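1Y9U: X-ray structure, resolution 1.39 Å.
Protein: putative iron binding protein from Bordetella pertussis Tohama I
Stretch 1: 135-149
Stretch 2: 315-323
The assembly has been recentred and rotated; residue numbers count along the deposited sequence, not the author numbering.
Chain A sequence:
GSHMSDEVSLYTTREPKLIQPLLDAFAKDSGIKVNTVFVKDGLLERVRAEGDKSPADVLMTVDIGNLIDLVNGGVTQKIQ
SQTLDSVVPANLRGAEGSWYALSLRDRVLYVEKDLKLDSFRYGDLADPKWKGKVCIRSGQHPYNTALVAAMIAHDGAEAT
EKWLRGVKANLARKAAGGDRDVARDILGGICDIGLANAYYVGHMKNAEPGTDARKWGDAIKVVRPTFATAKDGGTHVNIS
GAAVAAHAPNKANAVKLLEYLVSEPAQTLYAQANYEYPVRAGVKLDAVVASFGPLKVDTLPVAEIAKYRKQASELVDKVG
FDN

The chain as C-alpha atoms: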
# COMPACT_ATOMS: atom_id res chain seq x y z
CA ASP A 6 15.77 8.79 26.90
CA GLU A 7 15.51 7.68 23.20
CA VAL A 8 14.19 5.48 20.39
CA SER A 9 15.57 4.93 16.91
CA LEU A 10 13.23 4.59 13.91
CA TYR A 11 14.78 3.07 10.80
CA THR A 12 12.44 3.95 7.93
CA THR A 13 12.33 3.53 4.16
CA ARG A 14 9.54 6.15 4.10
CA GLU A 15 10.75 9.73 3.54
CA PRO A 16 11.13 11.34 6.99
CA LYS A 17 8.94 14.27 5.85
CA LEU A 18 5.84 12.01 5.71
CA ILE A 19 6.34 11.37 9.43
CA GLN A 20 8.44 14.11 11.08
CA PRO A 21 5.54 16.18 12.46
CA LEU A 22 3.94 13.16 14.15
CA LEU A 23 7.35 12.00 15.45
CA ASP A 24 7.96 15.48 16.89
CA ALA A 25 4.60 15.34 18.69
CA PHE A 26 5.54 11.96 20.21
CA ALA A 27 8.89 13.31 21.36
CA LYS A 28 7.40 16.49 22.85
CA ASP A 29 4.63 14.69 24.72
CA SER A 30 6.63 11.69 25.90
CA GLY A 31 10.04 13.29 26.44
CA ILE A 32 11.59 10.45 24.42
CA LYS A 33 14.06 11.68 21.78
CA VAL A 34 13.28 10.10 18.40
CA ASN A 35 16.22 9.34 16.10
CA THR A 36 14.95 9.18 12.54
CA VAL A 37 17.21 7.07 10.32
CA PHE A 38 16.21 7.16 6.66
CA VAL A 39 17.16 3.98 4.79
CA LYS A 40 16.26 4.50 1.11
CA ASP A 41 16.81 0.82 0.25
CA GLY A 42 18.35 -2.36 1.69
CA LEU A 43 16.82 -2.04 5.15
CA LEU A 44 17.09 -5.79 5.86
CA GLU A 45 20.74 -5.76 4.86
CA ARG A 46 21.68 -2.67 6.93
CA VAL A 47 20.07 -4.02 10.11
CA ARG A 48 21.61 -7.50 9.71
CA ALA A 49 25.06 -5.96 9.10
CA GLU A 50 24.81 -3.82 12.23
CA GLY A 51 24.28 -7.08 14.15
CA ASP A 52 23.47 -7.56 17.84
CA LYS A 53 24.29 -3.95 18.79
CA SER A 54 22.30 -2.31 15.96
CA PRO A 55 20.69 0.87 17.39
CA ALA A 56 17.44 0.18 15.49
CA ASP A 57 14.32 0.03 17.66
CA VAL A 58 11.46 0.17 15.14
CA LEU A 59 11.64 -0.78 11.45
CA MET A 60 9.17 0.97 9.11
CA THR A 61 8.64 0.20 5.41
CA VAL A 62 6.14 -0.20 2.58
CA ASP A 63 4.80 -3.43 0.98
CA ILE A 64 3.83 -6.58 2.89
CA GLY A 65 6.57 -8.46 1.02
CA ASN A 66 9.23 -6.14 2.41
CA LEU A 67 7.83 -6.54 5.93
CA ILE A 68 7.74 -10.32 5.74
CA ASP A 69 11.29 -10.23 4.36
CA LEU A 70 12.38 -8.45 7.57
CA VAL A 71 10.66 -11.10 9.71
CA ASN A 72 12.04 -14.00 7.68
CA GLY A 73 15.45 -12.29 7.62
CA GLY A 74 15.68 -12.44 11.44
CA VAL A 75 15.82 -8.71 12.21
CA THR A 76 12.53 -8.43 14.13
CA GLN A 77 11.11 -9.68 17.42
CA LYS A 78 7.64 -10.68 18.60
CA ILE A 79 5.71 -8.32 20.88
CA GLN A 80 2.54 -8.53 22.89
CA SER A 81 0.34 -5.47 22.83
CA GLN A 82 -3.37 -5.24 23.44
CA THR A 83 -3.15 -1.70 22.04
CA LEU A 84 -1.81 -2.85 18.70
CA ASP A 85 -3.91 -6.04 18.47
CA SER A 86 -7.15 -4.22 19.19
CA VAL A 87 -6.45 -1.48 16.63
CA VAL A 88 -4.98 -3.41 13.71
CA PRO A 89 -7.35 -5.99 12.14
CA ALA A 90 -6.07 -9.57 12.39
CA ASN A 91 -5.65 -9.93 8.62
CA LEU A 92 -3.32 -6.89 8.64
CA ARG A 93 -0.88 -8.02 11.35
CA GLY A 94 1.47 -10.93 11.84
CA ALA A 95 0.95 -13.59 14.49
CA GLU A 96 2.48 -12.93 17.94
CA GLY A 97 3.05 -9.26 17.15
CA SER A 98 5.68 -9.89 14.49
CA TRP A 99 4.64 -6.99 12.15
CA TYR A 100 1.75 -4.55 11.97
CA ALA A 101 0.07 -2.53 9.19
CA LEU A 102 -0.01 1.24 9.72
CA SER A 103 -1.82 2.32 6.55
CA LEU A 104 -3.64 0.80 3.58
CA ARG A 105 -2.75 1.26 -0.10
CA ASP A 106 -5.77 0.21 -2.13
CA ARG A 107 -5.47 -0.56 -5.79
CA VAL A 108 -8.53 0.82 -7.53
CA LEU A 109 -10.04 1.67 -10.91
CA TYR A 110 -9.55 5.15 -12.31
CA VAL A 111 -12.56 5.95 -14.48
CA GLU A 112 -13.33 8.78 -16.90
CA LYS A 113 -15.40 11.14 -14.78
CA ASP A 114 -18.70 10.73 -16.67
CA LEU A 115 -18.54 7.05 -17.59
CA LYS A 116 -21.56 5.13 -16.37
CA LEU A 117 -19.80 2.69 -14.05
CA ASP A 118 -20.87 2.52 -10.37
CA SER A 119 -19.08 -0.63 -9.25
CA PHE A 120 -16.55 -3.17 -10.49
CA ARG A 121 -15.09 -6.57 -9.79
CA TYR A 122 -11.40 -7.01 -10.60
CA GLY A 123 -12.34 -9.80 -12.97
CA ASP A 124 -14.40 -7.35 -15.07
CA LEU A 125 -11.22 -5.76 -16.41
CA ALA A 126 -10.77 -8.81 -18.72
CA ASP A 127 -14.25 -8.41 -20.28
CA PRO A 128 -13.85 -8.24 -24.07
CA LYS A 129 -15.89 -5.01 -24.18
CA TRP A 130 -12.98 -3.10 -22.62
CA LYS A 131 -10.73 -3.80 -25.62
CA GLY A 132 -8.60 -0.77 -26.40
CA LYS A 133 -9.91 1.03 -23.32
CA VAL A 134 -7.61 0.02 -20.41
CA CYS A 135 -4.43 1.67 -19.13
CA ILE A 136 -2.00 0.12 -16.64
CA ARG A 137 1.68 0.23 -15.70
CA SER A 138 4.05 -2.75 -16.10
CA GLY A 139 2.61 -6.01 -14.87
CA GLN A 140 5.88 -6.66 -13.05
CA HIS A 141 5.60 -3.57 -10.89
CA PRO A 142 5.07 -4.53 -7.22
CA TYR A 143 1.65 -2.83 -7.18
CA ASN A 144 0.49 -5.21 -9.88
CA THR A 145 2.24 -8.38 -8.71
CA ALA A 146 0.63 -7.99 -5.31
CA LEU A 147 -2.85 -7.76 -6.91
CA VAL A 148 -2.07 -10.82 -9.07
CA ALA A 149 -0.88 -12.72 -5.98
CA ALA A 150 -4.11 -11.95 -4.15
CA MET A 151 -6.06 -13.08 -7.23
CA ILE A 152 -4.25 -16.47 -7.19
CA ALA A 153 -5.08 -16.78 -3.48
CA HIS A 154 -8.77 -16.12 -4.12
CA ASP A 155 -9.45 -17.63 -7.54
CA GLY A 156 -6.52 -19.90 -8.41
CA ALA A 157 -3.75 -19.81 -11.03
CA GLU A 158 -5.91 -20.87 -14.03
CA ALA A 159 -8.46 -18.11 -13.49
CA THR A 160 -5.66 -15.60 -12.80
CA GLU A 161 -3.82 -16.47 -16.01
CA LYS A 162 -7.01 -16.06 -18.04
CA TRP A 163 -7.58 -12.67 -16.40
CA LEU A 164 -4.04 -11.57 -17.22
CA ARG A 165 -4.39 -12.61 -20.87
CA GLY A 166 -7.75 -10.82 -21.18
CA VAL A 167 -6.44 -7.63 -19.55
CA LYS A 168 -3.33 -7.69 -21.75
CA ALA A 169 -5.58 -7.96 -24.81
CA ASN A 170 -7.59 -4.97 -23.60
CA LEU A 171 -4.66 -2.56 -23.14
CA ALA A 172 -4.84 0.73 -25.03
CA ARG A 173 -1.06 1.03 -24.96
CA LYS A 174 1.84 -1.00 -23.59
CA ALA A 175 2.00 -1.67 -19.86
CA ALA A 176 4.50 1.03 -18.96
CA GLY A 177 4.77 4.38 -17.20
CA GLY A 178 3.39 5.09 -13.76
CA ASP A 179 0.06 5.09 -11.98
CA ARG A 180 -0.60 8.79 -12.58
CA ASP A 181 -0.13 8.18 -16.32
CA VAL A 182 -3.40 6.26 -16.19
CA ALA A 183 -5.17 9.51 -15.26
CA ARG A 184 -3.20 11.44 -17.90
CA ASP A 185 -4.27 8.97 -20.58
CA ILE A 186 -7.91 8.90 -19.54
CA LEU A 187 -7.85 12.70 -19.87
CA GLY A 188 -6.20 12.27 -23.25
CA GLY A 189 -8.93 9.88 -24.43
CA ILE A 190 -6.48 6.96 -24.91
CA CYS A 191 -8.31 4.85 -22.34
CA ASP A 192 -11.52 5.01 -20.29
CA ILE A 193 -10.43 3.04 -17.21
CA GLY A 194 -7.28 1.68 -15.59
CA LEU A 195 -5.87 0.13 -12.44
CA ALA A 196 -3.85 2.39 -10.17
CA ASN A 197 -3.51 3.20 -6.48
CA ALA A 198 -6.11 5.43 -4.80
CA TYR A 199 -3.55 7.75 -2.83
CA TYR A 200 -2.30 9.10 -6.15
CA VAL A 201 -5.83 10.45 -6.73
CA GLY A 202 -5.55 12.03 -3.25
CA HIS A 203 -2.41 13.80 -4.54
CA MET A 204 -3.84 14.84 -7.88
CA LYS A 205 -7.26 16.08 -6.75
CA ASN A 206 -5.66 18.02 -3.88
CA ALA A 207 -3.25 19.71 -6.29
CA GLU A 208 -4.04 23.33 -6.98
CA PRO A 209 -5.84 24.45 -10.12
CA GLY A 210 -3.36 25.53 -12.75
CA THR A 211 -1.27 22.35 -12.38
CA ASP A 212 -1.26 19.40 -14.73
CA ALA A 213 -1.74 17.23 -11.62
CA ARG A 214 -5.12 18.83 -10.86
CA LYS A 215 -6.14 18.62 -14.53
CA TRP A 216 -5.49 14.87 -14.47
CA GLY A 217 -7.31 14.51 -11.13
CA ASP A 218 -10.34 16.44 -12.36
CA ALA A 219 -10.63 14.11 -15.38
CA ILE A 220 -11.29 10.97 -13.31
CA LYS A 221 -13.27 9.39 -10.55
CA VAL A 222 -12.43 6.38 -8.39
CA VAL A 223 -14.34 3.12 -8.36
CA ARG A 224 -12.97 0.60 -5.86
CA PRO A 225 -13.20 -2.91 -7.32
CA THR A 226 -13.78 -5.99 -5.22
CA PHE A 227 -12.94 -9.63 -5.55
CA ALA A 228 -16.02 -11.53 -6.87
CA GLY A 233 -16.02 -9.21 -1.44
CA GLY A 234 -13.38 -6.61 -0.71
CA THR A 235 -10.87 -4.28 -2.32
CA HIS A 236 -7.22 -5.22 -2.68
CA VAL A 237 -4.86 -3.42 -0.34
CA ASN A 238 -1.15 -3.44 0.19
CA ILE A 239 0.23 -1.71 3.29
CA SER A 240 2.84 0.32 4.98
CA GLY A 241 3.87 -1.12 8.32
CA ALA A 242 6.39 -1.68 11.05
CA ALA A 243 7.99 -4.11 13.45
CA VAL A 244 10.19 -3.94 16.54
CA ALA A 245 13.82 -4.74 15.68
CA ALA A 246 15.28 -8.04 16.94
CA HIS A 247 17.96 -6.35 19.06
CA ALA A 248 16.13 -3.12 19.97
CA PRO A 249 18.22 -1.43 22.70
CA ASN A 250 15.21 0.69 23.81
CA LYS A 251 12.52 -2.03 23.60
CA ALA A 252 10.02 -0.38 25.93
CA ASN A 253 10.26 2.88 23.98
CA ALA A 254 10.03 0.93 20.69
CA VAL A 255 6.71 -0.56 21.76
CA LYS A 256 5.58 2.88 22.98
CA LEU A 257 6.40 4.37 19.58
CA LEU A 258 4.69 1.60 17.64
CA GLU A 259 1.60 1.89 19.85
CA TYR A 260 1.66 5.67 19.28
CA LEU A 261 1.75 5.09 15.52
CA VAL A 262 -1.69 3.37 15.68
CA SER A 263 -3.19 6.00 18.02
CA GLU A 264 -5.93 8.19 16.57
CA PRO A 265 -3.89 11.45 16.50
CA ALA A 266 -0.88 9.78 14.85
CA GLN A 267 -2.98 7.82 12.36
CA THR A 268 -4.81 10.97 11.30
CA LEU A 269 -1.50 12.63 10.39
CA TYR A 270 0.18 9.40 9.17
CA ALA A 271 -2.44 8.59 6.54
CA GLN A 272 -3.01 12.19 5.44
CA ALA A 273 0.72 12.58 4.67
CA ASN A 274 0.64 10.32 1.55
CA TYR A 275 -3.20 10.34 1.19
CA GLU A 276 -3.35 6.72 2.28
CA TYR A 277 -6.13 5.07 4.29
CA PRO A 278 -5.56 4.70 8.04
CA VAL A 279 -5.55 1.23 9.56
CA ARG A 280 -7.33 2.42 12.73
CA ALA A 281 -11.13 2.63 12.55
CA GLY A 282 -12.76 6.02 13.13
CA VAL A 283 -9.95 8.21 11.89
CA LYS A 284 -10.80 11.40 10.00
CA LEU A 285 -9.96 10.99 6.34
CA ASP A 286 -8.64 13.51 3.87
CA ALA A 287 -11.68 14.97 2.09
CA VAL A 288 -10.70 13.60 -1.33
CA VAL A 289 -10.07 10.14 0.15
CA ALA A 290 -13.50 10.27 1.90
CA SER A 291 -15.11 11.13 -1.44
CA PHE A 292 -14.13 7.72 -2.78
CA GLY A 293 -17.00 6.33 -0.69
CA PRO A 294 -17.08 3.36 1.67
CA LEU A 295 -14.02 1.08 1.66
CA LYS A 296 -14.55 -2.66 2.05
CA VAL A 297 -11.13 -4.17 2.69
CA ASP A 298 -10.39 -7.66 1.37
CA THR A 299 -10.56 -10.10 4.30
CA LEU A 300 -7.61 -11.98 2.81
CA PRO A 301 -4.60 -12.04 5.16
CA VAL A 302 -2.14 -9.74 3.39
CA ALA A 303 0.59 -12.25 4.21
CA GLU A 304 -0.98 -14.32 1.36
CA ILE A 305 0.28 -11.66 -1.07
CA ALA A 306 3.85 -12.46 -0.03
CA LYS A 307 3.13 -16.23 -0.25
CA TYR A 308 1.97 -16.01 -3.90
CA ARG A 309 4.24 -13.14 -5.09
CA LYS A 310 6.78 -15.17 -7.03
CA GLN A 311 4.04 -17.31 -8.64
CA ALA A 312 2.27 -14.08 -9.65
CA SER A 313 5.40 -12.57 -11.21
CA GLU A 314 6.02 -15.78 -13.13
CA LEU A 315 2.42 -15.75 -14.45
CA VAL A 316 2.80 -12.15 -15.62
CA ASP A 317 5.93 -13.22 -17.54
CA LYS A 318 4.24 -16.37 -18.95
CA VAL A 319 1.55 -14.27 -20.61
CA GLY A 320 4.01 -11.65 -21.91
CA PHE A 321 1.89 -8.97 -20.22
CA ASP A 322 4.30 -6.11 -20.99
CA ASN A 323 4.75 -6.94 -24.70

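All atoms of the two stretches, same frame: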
# COMPACT_ATOMS: atom_id res chain seq x y z
N CYS A 135 -5.81 1.27 -19.38
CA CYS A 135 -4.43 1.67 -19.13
C CYS A 135 -3.93 1.04 -17.82
O CYS A 135 -4.67 0.94 -16.84
CB CYS A 135 -4.29 3.18 -19.00
SG CYS A 135 -4.44 4.13 -20.53
N ILE A 136 -2.66 0.67 -17.82
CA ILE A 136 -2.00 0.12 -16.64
C ILE A 136 -0.49 0.21 -16.80
O ILE A 136 0.01 0.22 -17.92
CB ILE A 136 -2.46 -1.34 -16.40
CG1 ILE A 136 -2.17 -1.78 -14.97
CG2 ILE A 136 -1.82 -2.29 -17.40
CD1 ILE A 136 -2.70 -3.17 -14.62
N ARG A 137 0.22 0.31 -15.67
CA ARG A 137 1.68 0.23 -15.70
C ARG A 137 2.16 -1.22 -15.86
O ARG A 137 1.36 -2.15 -15.84
CB ARG A 137 2.26 0.86 -14.43
CG ARG A 137 2.19 -0.02 -13.20
CD ARG A 137 2.60 0.66 -11.93
NE ARG A 137 3.94 1.23 -12.04
CZ ARG A 137 4.34 2.30 -11.36
NH1 ARG A 137 3.51 2.92 -10.52
NH2 ARG A 137 5.57 2.75 -11.52
N SER A 138 3.47 -1.41 -15.97
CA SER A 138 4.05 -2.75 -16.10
C SER A 138 3.43 -3.76 -15.16
O SER A 138 3.28 -3.51 -13.96
CB SER A 138 5.55 -2.68 -15.82
OG SER A 138 6.10 -3.96 -15.69
N GLY A 139 3.10 -4.93 -15.69
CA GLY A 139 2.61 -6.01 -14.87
C GLY A 139 3.58 -6.54 -13.83
O GLY A 139 3.16 -7.19 -12.89
N GLN A 140 4.86 -6.26 -14.01
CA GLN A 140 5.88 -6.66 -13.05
C GLN A 140 6.09 -5.66 -11.92
O GLN A 140 6.82 -5.94 -10.95
CB GLN A 140 7.22 -6.94 -13.76
CG GLN A 140 7.21 -8.19 -14.64
CD GLN A 140 7.00 -9.50 -13.87
OE1 GLN A 140 7.04 -9.54 -12.64
NE2 GLN A 140 6.75 -10.57 -14.61
N HIS A 141 5.45 -4.50 -11.99
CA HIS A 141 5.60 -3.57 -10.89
C HIS A 141 5.01 -4.18 -9.63
O HIS A 141 3.97 -4.83 -9.70
CB HIS A 141 4.91 -2.25 -11.18
CG HIS A 141 5.24 -1.21 -10.15
ND1 HIS A 141 4.54 -1.10 -8.97
CD2 HIS A 141 6.24 -0.31 -10.09
CE1 HIS A 141 5.07 -0.13 -8.25
NE2 HIS A 141 6.11 0.36 -8.90
N PRO A 142 5.64 -4.01 -8.47
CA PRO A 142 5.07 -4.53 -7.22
C PRO A 142 3.59 -4.24 -6.96
O PRO A 142 2.91 -5.07 -6.36
CB PRO A 142 5.95 -3.90 -6.16
CG PRO A 142 7.27 -3.81 -6.81
CD PRO A 142 6.99 -3.46 -8.25
N TYR A 143 3.07 -3.09 -7.39
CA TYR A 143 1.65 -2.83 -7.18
C TYR A 143 0.79 -3.87 -7.89
O TYR A 143 -0.26 -4.28 -7.40
CB TYR A 143 1.28 -1.47 -7.74
CG TYR A 143 1.91 -0.25 -7.11
CD1 TYR A 143 1.90 0.97 -7.79
CD2 TYR A 143 2.47 -0.29 -5.85
CE1 TYR A 143 2.45 2.10 -7.23
CE2 TYR A 143 3.03 0.84 -5.29
CZ TYR A 143 3.01 2.03 -5.99
OH TYR A 143 3.56 3.14 -5.40
N ASN A 144 1.22 -4.25 -9.08
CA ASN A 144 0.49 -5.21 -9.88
C ASN A 144 0.76 -6.64 -9.45
O ASN A 144 -0.18 -7.43 -9.40
CB ASN A 144 0.78 -5.02 -11.37
CG ASN A 144 0.06 -3.82 -11.96
OD1 ASN A 144 -0.99 -3.41 -11.49
ND2 ASN A 144 0.67 -3.23 -13.00
N THR A 145 2.00 -7.00 -9.13
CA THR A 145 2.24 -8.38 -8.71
C THR A 145 1.55 -8.71 -7.42
O THR A 145 1.13 -9.83 -7.23
CB THR A 145 3.71 -8.75 -8.60
OG1 THR A 145 4.35 -7.92 -7.63
CG2 THR A 145 4.45 -8.54 -9.92
N ALA A 146 1.39 -7.73 -6.53
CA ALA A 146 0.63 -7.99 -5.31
C ALA A 146 -0.84 -8.29 -5.61
O ALA A 146 -1.44 -9.15 -4.97
CB ALA A 146 0.75 -6.81 -4.37
N LEU A 147 -1.44 -7.55 -6.56
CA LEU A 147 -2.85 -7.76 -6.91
C LEU A 147 -3.02 -9.15 -7.54
O LEU A 147 -3.95 -9.88 -7.23
CB LEU A 147 -3.34 -6.66 -7.88
CG LEU A 147 -4.75 -6.83 -8.44
CD1 LEU A 147 -5.79 -6.82 -7.36
CD2 LEU A 147 -5.05 -5.75 -9.50
N VAL A 148 -2.09 -9.50 -8.43
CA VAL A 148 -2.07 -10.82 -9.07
C VAL A 148 -1.93 -11.93 -8.03
O VAL A 148 -2.61 -12.94 -8.11
CB VAL A 148 -0.99 -10.90 -10.17
CG1 VAL A 148 -0.89 -12.32 -10.78
CG2 VAL A 148 -1.31 -9.87 -11.26
N ALA A 149 -1.06 -11.73 -7.05
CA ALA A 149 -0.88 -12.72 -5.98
C ALA A 149 -2.16 -12.92 -5.18
O ALA A 149 -2.55 -14.05 -4.88
CB ALA A 149 0.28 -12.32 -5.07
N LEU A 315 3.60 -15.74 -13.58
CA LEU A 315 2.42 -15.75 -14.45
C LEU A 315 2.40 -14.52 -15.37
O LEU A 315 2.08 -14.60 -16.54
CB LEU A 315 1.13 -15.81 -13.64
CG LEU A 315 0.45 -17.12 -13.29
CD1 LEU A 315 -0.91 -16.81 -12.71
CD2 LEU A 315 0.32 -18.06 -14.49
N VAL A 316 2.73 -13.36 -14.83
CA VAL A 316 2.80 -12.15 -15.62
C VAL A 316 3.79 -12.33 -16.79
O VAL A 316 3.49 -11.96 -17.92
CB VAL A 316 3.18 -10.95 -14.72
CG1 VAL A 316 3.59 -9.73 -15.55
CG2 VAL A 316 2.03 -10.59 -13.76
N ASP A 317 4.92 -12.96 -16.50
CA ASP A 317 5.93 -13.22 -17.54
C ASP A 317 5.46 -14.27 -18.56
O ASP A 317 5.70 -14.10 -19.76
CB ASP A 317 7.25 -13.65 -16.91
CG ASP A 317 8.39 -13.51 -17.85
OD1 ASP A 317 8.64 -12.39 -18.37
OD2 ASP A 317 9.11 -14.48 -18.13
N LYS A 318 4.77 -15.31 -18.08
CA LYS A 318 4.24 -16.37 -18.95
C LYS A 318 3.36 -15.79 -20.04
O LYS A 318 3.46 -16.16 -21.20
CB LYS A 318 3.42 -17.36 -18.11
CG LYS A 318 2.83 -18.55 -18.92
CD LYS A 318 1.93 -19.44 -18.09
CE LYS A 318 1.50 -20.67 -18.88
NZ LYS A 318 0.55 -21.48 -18.12
N VAL A 319 2.49 -14.86 -19.66
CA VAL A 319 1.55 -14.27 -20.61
C VAL A 319 2.14 -13.13 -21.45
O VAL A 319 1.45 -12.60 -22.33
CB VAL A 319 0.22 -13.83 -19.94
CG1 VAL A 319 -0.36 -14.93 -19.07
CG2 VAL A 319 0.38 -12.55 -19.15
N GLY A 320 3.37 -12.73 -21.17
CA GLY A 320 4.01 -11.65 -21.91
C GLY A 320 3.22 -10.35 -21.75
O GLY A 320 3.00 -9.62 -22.70
N PHE A 321 2.79 -10.09 -20.52
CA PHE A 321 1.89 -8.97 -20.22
C PHE A 321 2.41 -7.62 -20.70
O PHE A 321 1.62 -6.78 -21.11
CB PHE A 321 1.66 -8.91 -18.72
CG PHE A 321 0.54 -8.00 -18.32
CD1 PHE A 321 0.79 -6.69 -17.96
CD2 PHE A 321 -0.78 -8.44 -18.29
CE1 PHE A 321 -0.25 -5.85 -17.57
CE2 PHE A 321 -1.80 -7.61 -17.89
CZ PHE A 321 -1.54 -6.31 -17.54
N ASP A 322 3.72 -7.40 -20.64
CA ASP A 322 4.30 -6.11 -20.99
C ASP A 322 4.66 -5.99 -22.48
O ASP A 322 5.17 -4.95 -22.90
CB ASP A 322 5.55 -5.83 -20.16
CG ASP A 322 5.25 -5.53 -18.71
OD1 ASP A 322 4.06 -5.48 -18.30
OD2 ASP A 322 6.19 -5.31 -17.92
N ASN A 323 4.37 -7.00 -23.28
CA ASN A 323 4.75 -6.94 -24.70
C ASN A 323 3.78 -6.10 -25.52
O ASN A 323 2.84 -5.53 -24.98
CB ASN A 323 4.86 -8.35 -25.30
CG ASN A 323 5.94 -9.18 -24.65
OD1 ASN A 323 6.92 -8.66 -24.12
ND2 ASN A 323 5.77 -10.50 -24.68
O HOH W 1 7.19 -9.99 -17.54

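The carboxylate of Asp322, one residue from the C-terminus of the chain, grips the turn that precedes the helix starting at Pro142, and it does so with both oxygens. Asp322 OD2 accepts a hydrogen bond from Ser138 OG at 2.6 Å, while Asp322 OD1 accepts one from Gly139 N at 2.8 Å, so a single side chain engages a hydroxyl and the adjacent backbone amide. Ser138 OG in turn accepts from Gln140 N (3.1 Å), which links the carboxylate to a further amide of the type I turn from Ser138 to His141. The turn closes through His141 N to Ser138 O (3.1 Å), and Asn144 ND2 donates to the same Ser138 O at 2.8 Å, tying the loop to the first turn of the helix; there, His141 ND1 caps Tyr143 N (2.9 Å).

The second stretch reaches this loop by leaving its own helix through a Schellman motif, with Gly320 at positive phi and Phe321 N bonded back to Val316 O (3.3 Å). A type I turn from Gly320 to Asn323 follows, placing Phe321 and Asp322 alongside Gly139 and Ser138.

Gly139 packs closely against two side chains of the second stretch. Its CA lies 3.7 Å from Phe321 CD1 and its C lies 3.6 Å from Val316 CG1; a CB here would clash with both side chains. Two further nonpolar contacts accompany it: Ile136 CG2 meets the edge of the Phe321 ring, 3.9 Å from CE1, and Val148 CG2 approaches Val316 CG2 at 4.2 Å. Gly139 O, by contrast, is buried by the contact without a polar partner.

Toward solvent, the Gln140 side chain bends over Val316, with NE2 3.4 Å from Val316 CG1. A water bridges the stretches here, accepting from Gln140 NE2 (3.0 Å) and donating to Asp317 OD1 (2.9 Å).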